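Local coordinates for protein kallistatin (Homo sapiens, PDB 6F4V) that inhibits tissue kallikrein as a secreted serpin, forming a stable equimolar complex with the enzyme, which cleaves its reactive site, at residues A[206-211]-A[221-226]. Residues are numbered along the deposited sequence; the frame is centred on the assembly and turned at random.
Sequences HHWYLH and RMDYKG. With NA (sodium ion), chain J.
Over one face of the Trp208 indole lies the guanidinium of Arg221, in a cation-pi contact, with Arg221 CZ 4.0 Å from the centroid of the Trp208 five-membered ring. The two planes are inclined by 36° and the overlap is offset toward the rim: NH2 comes closest, 3.2 Å from CD1 of Trp208, while NH1 passes above CG. Arg221 leaves its backbone with CG anti to N (chi1 -166°) and bends at chi3 (79°), which brings the guanidinium back alongside the indole. Asp223, two residues on, restrains the rotation of this guanidinium. The carboxylate stands at the guanidinium edge, where OD2 accepts from Arg221 NH2 through its syn lone pair at 3.2 Å in a salt bridge, and OD1 makes a longer, weak bond to NE. Arg221 NH1 also makes a weak hydrogen bond to the carbonyl oxygen of Leu259, and the Trp208 ring meets that of Tyr265.

In the backbone, Arg221 N donates to Trp208 O at 2.9 Å in a nearly straight bond. The return bond is replaced by a water that accepts from Trp208 N and donates to Arg221 O at 2.6 Å. The same water hydrogen-bonds to His207 ND1; this imidazole is held at its other nitrogen by Gln202, and its CE1 packs loosely against CE of Met222. Beyond Asp223 the chain turns round a sodium ion bound by the carbonyl oxygens of Tyr224 (2.2 Å) and Gly226 and by three waters, one of them weakly linked to Asp223 OD1. The contact thus belongs to an antiparallel beta hairpin, strands 206-211 and 217-223, with a water bridging the strands where they part, away from the turn, within beta-sheet B of the serpin fold.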
loop_
_atom_site.group_PDB
_atom_site.type_symbol
_atom_site.label_atom_id
_atom_site.label_comp_id
_atom_site.label_asym_id
_atom_site.label_seq_id
_atom_site.Cartn_x
_atom_site.Cartn_y
_atom_site.Cartn_z
ATOM N N HIS A 206 3.145 -20.861 19.969
ATOM C CA HIS A 206 4.454 -20.224 19.790
ATOM C C HIS A 206 4.304 -19.168 18.710
ATOM O O HIS A 206 3.558 -19.367 17.766
ATOM C CB HIS A 206 5.520 -21.224 19.375
ATOM C CG HIS A 206 6.079 -22.024 20.516
ATOM N ND1 HIS A 206 5.282 -22.634 21.459
ATOM C CD2 HIS A 206 7.360 -22.308 20.865
ATOM C CE1 HIS A 206 6.046 -23.246 22.351
ATOM N NE2 HIS A 206 7.310 -23.068 22.009
ATOM N N HIS A 207 5.026 -18.064 18.864
ATOM C CA HIS A 207 5.068 -16.995 17.873
ATOM C C HIS A 207 6.494 -16.526 17.642
ATOM O O HIS A 207 7.362 -16.746 18.496
ATOM C CB HIS A 207 4.226 -15.827 18.390
ATOM C CG HIS A 207 2.766 -16.016 18.181
ATOM N ND1 HIS A 207 2.151 -15.739 16.979
ATOM C CD2 HIS A 207 1.805 -16.498 19.003
ATOM C CE1 HIS A 207 0.867 -16.021 17.079
ATOM N NE2 HIS A 207 0.630 -16.476 18.298
ATOM N N TRP A 208 6.719 -15.866 16.495
ATOM C CA TRP A 208 8.006 -15.296 16.138
ATOM C C TRP A 208 7.990 -13.873 16.638
ATOM O O TRP A 208 7.235 -13.039 16.097
ATOM C CB TRP A 208 8.196 -15.321 14.623
ATOM C CG TRP A 208 8.338 -16.666 14.076
ATOM C CD1 TRP A 208 7.361 -17.453 13.529
ATOM C CD2 TRP A 208 9.545 -17.405 13.995
ATOM N NE1 TRP A 208 7.901 -18.648 13.106
ATOM C CE2 TRP A 208 9.243 -18.641 13.381
ATOM C CE3 TRP A 208 10.861 -17.141 14.378
ATOM C CZ2 TRP A 208 10.222 -19.629 13.156
ATOM C CZ3 TRP A 208 11.835 -18.123 14.138
ATOM C CH2 TRP A 208 11.510 -19.329 13.523
ATOM N N TYR A 209 8.746 -13.591 17.701
ATOM C CA TYR A 209 8.824 -12.229 18.237
ATOM C C TYR A 209 10.143 -11.956 18.939
ATOM O O TYR A 209 10.852 -12.876 19.339
ATOM C CB TYR A 209 7.640 -11.910 19.180
ATOM C CG TYR A 209 7.649 -12.715 20.477
ATOM C CD1 TYR A 209 7.268 -14.055 20.486
ATOM C CD2 TYR A 209 8.046 -12.130 21.684
ATOM C CE1 TYR A 209 7.279 -14.793 21.660
ATOM C CE2 TYR A 209 8.071 -12.859 22.865
ATOM C CZ TYR A 209 7.684 -14.197 22.839
ATOM O OH TYR A 209 7.677 -14.923 23.997
ATOM N N LEU A 210 10.475 -10.670 19.041
ATOM C CA LEU A 210 11.672 -10.242 19.745
ATOM C C LEU A 210 11.415 -8.940 20.460
ATOM O O LEU A 210 10.530 -8.146 20.060
ATOM C CB LEU A 210 12.845 -10.094 18.787
ATOM C CG LEU A 210 12.698 -9.108 17.632
ATOM C CD1 LEU A 210 13.017 -7.658 17.990
ATOM C CD2 LEU A 210 13.594 -9.579 16.492
ATOM N N HIS A 211 12.178 -8.738 21.529
ATOM C CA HIS A 211 12.284 -7.441 22.196
ATOM C C HIS A 211 13.625 -6.880 21.765
ATOM O O HIS A 211 14.687 -7.457 22.071
ATOM C CB HIS A 211 12.186 -7.611 23.717
ATOM C CG HIS A 211 10.986 -8.389 24.165
ATOM N ND1 HIS A 211 9.691 -7.938 23.993
ATOM C CD2 HIS A 211 10.881 -9.593 24.792
ATOM C CE1 HIS A 211 8.845 -8.823 24.500
ATOM N NE2 HIS A 211 9.542 -9.837 24.988
ATOM N N ARG A 221 6.120 -11.150 14.228
ATOM C CA ARG A 221 5.768 -11.461 12.856
ATOM C C ARG A 221 4.739 -12.588 12.897
ATOM O O ARG A 221 4.999 -13.632 13.532
ATOM C CB ARG A 221 6.986 -11.906 12.062
ATOM C CG ARG A 221 6.805 -11.947 10.551
ATOM C CD ARG A 221 7.944 -12.768 9.905
ATOM N NE ARG A 221 7.730 -14.196 10.011
ATOM C CZ ARG A 221 8.497 -15.147 10.590
ATOM N NH1 ARG A 221 9.643 -14.909 11.167
ATOM N NH2 ARG A 221 8.066 -16.412 10.570
ATOM N N MET A 222 3.573 -12.351 12.296
ATOM C CA MET A 222 2.537 -13.370 12.188
ATOM C C MET A 222 2.406 -13.816 10.744
ATOM O O MET A 222 2.360 -13.001 9.806
ATOM C CB MET A 222 1.194 -12.867 12.710
ATOM C CG MET A 222 1.174 -12.692 14.203
ATOM S SD MET A 222 -0.419 -12.099 14.802
ATOM C CE MET A 222 -1.384 -13.590 14.612
ATOM N N ASP A 223 2.368 -15.123 10.562
ATOM C CA ASP A 223 2.265 -15.682 9.230
ATOM C C ASP A 223 0.807 -15.815 8.864
ATOM O O ASP A 223 -0.037 -16.106 9.718
ATOM C CB ASP A 223 2.984 -17.043 9.151
ATOM C CG ASP A 223 4.521 -16.890 9.236
ATOM O OD1 ASP A 223 5.074 -15.975 8.596
ATOM O OD2 ASP A 223 5.172 -17.568 10.035
ATOM N N TYR A 224 0.535 -15.613 7.585
ATOM C CA TYR A 224 -0.738 -15.960 6.978
ATOM C C TYR A 224 -0.633 -17.320 6.298
ATOM O O TYR A 224 0.468 -17.805 6.006
ATOM C CB TYR A 224 -1.135 -14.931 5.953
ATOM C CG TYR A 224 -1.366 -13.540 6.503
ATOM C CD1 TYR A 224 -2.468 -13.269 7.322
ATOM C CD2 TYR A 224 -0.471 -12.511 6.249
ATOM C CE1 TYR A 224 -2.699 -12.011 7.818
ATOM C CE2 TYR A 224 -0.677 -11.239 6.772
ATOM C CZ TYR A 224 -1.797 -10.980 7.519
ATOM O OH TYR A 224 -2.004 -9.723 8.039
ATOM N N LYS A 225 -1.775 -17.944 6.042
ATOM C CA LYS A 225 -1.825 -19.128 5.186
ATOM C C LYS A 225 -1.650 -18.650 3.758
ATOM O O LYS A 225 -2.513 -17.935 3.238
ATOM C CB LYS A 225 -3.143 -19.872 5.383
ATOM C CG LYS A 225 -3.210 -20.461 6.774
ATOM C CD LYS A 225 -4.467 -21.283 7.002
ATOM C CE LYS A 225 -4.556 -21.699 8.454
ATOM N NZ LYS A 225 -5.756 -22.548 8.677
ATOM N N GLY A 226 -0.545 -19.025 3.139
ATOM C CA GLY A 226 -0.101 -18.472 1.849
ATOM C C GLY A 226 1.160 -17.646 1.986
ATOM O O GLY A 226 1.771 -17.614 3.033
HETATM NA NA NA J . 2.316 -18.629 5.112
HETATM O O HOH W 1 4.136 -15.695 14.929
HETATM O O HOH W 2 3.749 -16.838 5.618
HETATM O O HOH W 3 1.294 -20.789 4.496
HETATM O O HOH W 4 2.904 -19.929 6.922
#